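Local atomic coordinates of EH1AB1 (PDB entry 6I8F), a protein that probably hydrolyses carboxylic esters, as an ester hydrolase of the alpha/beta hydrolase fold recovered from a lake metagenome. Residues A197-I202 and R277-R282. Residues are numbered along the deposited sequence; the frame is centred on the assembly and turned at random.
Sequences AFQMLI and RAYADR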
loop_
_atom_site.group_PDB
_atom_site.type_symbol
_atom_site.label_atom_id
_atom_site.label_comp_id
_atom_site.label_asym_id
_atom_site.label_seq_id
_atom_site.Cartn_x
_atom_site.Cartn_y
_atom_site.Cartn_z
ATOM N N ALA A 197 -10.697 -1.662 13.559
ATOM C CA ALA A 197 -11.117 -1.126 12.268
ATOM C C ALA A 197 -10.048 -1.366 11.185
ATOM O O ALA A 197 -10.306 -1.167 9.986
ATOM C CB ALA A 197 -11.380 0.352 12.434
ATOM N N PHE A 198 -8.827 -1.742 11.594
ATOM C CA PHE A 198 -7.684 -1.837 10.679
ATOM C C PHE A 198 -6.600 -2.657 11.371
ATOM O O PHE A 198 -6.537 -2.641 12.600
ATOM C CB PHE A 198 -7.198 -0.432 10.315
ATOM C CG PHE A 198 -6.083 -0.330 9.297
ATOM C CD1 PHE A 198 -4.760 -0.250 9.692
ATOM C CD2 PHE A 198 -6.362 -0.265 7.939
ATOM C CE1 PHE A 198 -3.735 -0.125 8.765
ATOM C CE2 PHE A 198 -5.341 -0.123 7.008
ATOM C CZ PHE A 198 -4.028 -0.061 7.424
ATOM N N GLN A 199 -5.775 -3.364 10.588
ATOM C CA GLN A 199 -4.664 -4.146 11.127
ATOM C C GLN A 199 -3.398 -3.853 10.310
ATOM O O GLN A 199 -3.387 -3.965 9.091
ATOM C CB GLN A 199 -4.997 -5.643 11.202
ATOM C CG GLN A 199 -5.344 -6.300 9.863
ATOM C CD GLN A 199 -5.762 -7.747 10.003
ATOM O OE1 GLN A 199 -5.094 -8.548 10.658
ATOM N NE2 GLN A 199 -6.878 -8.109 9.381
ATOM N N MET A 200 -2.332 -3.454 11.012
ATOM C CA MET A 200 -1.060 -3.141 10.392
ATOM C C MET A 200 -0.077 -4.255 10.759
ATOM O O MET A 200 0.438 -4.297 11.872
ATOM C CB MET A 200 -0.538 -1.774 10.858
ATOM C CG MET A 200 0.848 -1.431 10.312
ATOM S SD MET A 200 1.623 -0.026 11.162
ATOM C CE MET A 200 0.481 1.291 10.761
ATOM N N LEU A 201 0.145 -5.179 9.822
ATOM C CA LEU A 201 0.970 -6.354 10.063
ATOM C C LEU A 201 2.333 -6.178 9.381
ATOM O O LEU A 201 2.460 -6.283 8.165
ATOM C CB LEU A 201 0.236 -7.599 9.555
ATOM C CG LEU A 201 -1.244 -7.721 9.923
ATOM C CD1 LEU A 201 -1.806 -9.019 9.356
ATOM C CD2 LEU A 201 -1.469 -7.660 11.426
ATOM N N ILE A 202 3.350 -5.887 10.194
ATOM C CA ILE A 202 4.719 -5.671 9.722
ATOM C C ILE A 202 5.496 -6.989 9.889
ATOM O O ILE A 202 5.727 -7.439 11.007
ATOM C CB ILE A 202 5.397 -4.518 10.487
ATOM C CG1 ILE A 202 4.567 -3.228 10.478
ATOM C CG2 ILE A 202 6.815 -4.311 9.971
ATOM C CD1 ILE A 202 4.144 -2.739 9.101
ATOM N N ARG A 277 3.087 -12.955 3.081
ATOM C CA ARG A 277 2.419 -12.762 1.810
ATOM C C ARG A 277 1.183 -13.668 1.736
ATOM O O ARG A 277 0.095 -13.226 1.329
ATOM C CB ARG A 277 3.370 -13.038 0.643
ATOM C CG ARG A 277 2.783 -12.628 -0.696
ATOM C CD ARG A 277 3.765 -12.831 -1.826
ATOM N NE ARG A 277 3.157 -12.406 -3.075
ATOM C CZ ARG A 277 3.636 -12.680 -4.276
ATOM N NH1 ARG A 277 4.783 -13.338 -4.394
ATOM N NH2 ARG A 277 2.943 -12.321 -5.346
ATOM N N ALA A 278 1.347 -14.927 2.155
ATOM C CA ALA A 278 0.238 -15.885 2.210
ATOM C C ALA A 278 -0.944 -15.298 2.986
ATOM O O ALA A 278 -2.091 -15.460 2.578
ATOM C CB ALA A 278 0.701 -17.187 2.821
ATOM N N TYR A 279 -0.663 -14.635 4.115
ATOM C CA TYR A 279 -1.716 -14.031 4.960
ATOM C C TYR A 279 -2.476 -12.940 4.180
ATOM O O TYR A 279 -3.728 -12.885 4.191
ATOM C CB TYR A 279 -1.120 -13.515 6.272
ATOM C CG TYR A 279 -2.145 -13.402 7.373
ATOM C CD1 TYR A 279 -2.525 -14.512 8.108
ATOM C CD2 TYR A 279 -2.773 -12.200 7.642
ATOM C CE1 TYR A 279 -3.479 -14.425 9.111
ATOM C CE2 TYR A 279 -3.740 -12.092 8.630
ATOM C CZ TYR A 279 -4.087 -13.208 9.375
ATOM O OH TYR A 279 -5.045 -13.115 10.343
ATOM N N ALA A 280 -1.734 -12.086 3.477
ATOM C CA ALA A 280 -2.327 -11.043 2.627
ATOM C C ALA A 280 -3.177 -11.681 1.521
ATOM O O ALA A 280 -4.268 -11.213 1.221
ATOM C CB ALA A 280 -1.241 -10.166 2.049
ATOM N N ASP A 281 -2.659 -12.758 0.918
ATOM C CA ASP A 281 -3.377 -13.505 -0.121
ATOM C C ASP A 281 -4.735 -14.000 0.402
ATOM O O ASP A 281 -5.739 -13.862 -0.292
ATOM C CB ASP A 281 -2.546 -14.678 -0.650
ATOM C CG ASP A 281 -1.379 -14.254 -1.522
ATOM O OD1 ASP A 281 -1.353 -13.073 -1.961
ATOM O OD2 ASP A 281 -0.485 -15.094 -1.726
ATOM N N ARG A 282 -4.764 -14.563 1.617
ATOM C CA ARG A 282 -6.006 -15.078 2.208
ATOM C C ARG A 282 -6.969 -13.919 2.479
ATOM O O ARG A 282 -8.199 -14.049 2.239
ATOM C CB ARG A 282 -5.757 -15.864 3.499
ATOM C CG ARG A 282 -4.891 -17.112 3.349
ATOM C CD ARG A 282 -5.590 -18.450 3.174
ATOM N NE ARG A 282 -6.936 -18.558 3.722
ATOM C CZ ARG A 282 -7.323 -19.373 4.709
ATOM N NH1 ARG A 282 -6.442 -20.010 5.463
ATOM N NH2 ARG A 282 -8.612 -19.539 4.944
HETATM O O HOH W 1 -6.121 -10.906 11.332
#
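On one side of the central sheet of this alpha/beta hydrolase lies helix 273-285, which reaches strand 198-202 through Tyr-279, the helix residue that spans the gap to Leu-201 and Gln-199. The backbones stay well apart, with 9.4 Å at their closest approach, between the CA atoms of Leu-201 and Ala-280. The small Ala-280, touching Val-264 of strand 262-267, allows the helix close to the sheet, while the long Tyr-279 reaches across to strand 198-202. Its CG is turned anti to the backbone N (chi1 -157°), which sends the ring out from the helix toward the strand. There CD1 of Leu-201 comes obliquely against the CD2-CE2 bond of Tyr-279, 3.7 Å from each of these two carbons; the two side chains cross at roughly a right angle. A branched aliphatic residue suits this buried spot, where it also touches Ala-181 of helix 176-190.

The polar ends, both on buried residues, meet through water. A water molecule lying at the edge of the phenol ring, in its plane, accepts a hydrogen bond from OH of Tyr-279 (2.6 Å) and donates one to OE1 of Gln-199 (2.7 Å). NE2 of the glutamine binds the backbone O of Pro-260, so the two bonds together favour one orientation of the amide. The tyrosine hydroxyl is also bonded to NE2 of Gln-186, and Phe-256 meets the ring edge-to-face. The water bridge is a local feature of this protein; helices packed on neighbouring parallel strands, here 198-202 and 262-267, are characteristic of the alpha/beta hydrolase fold.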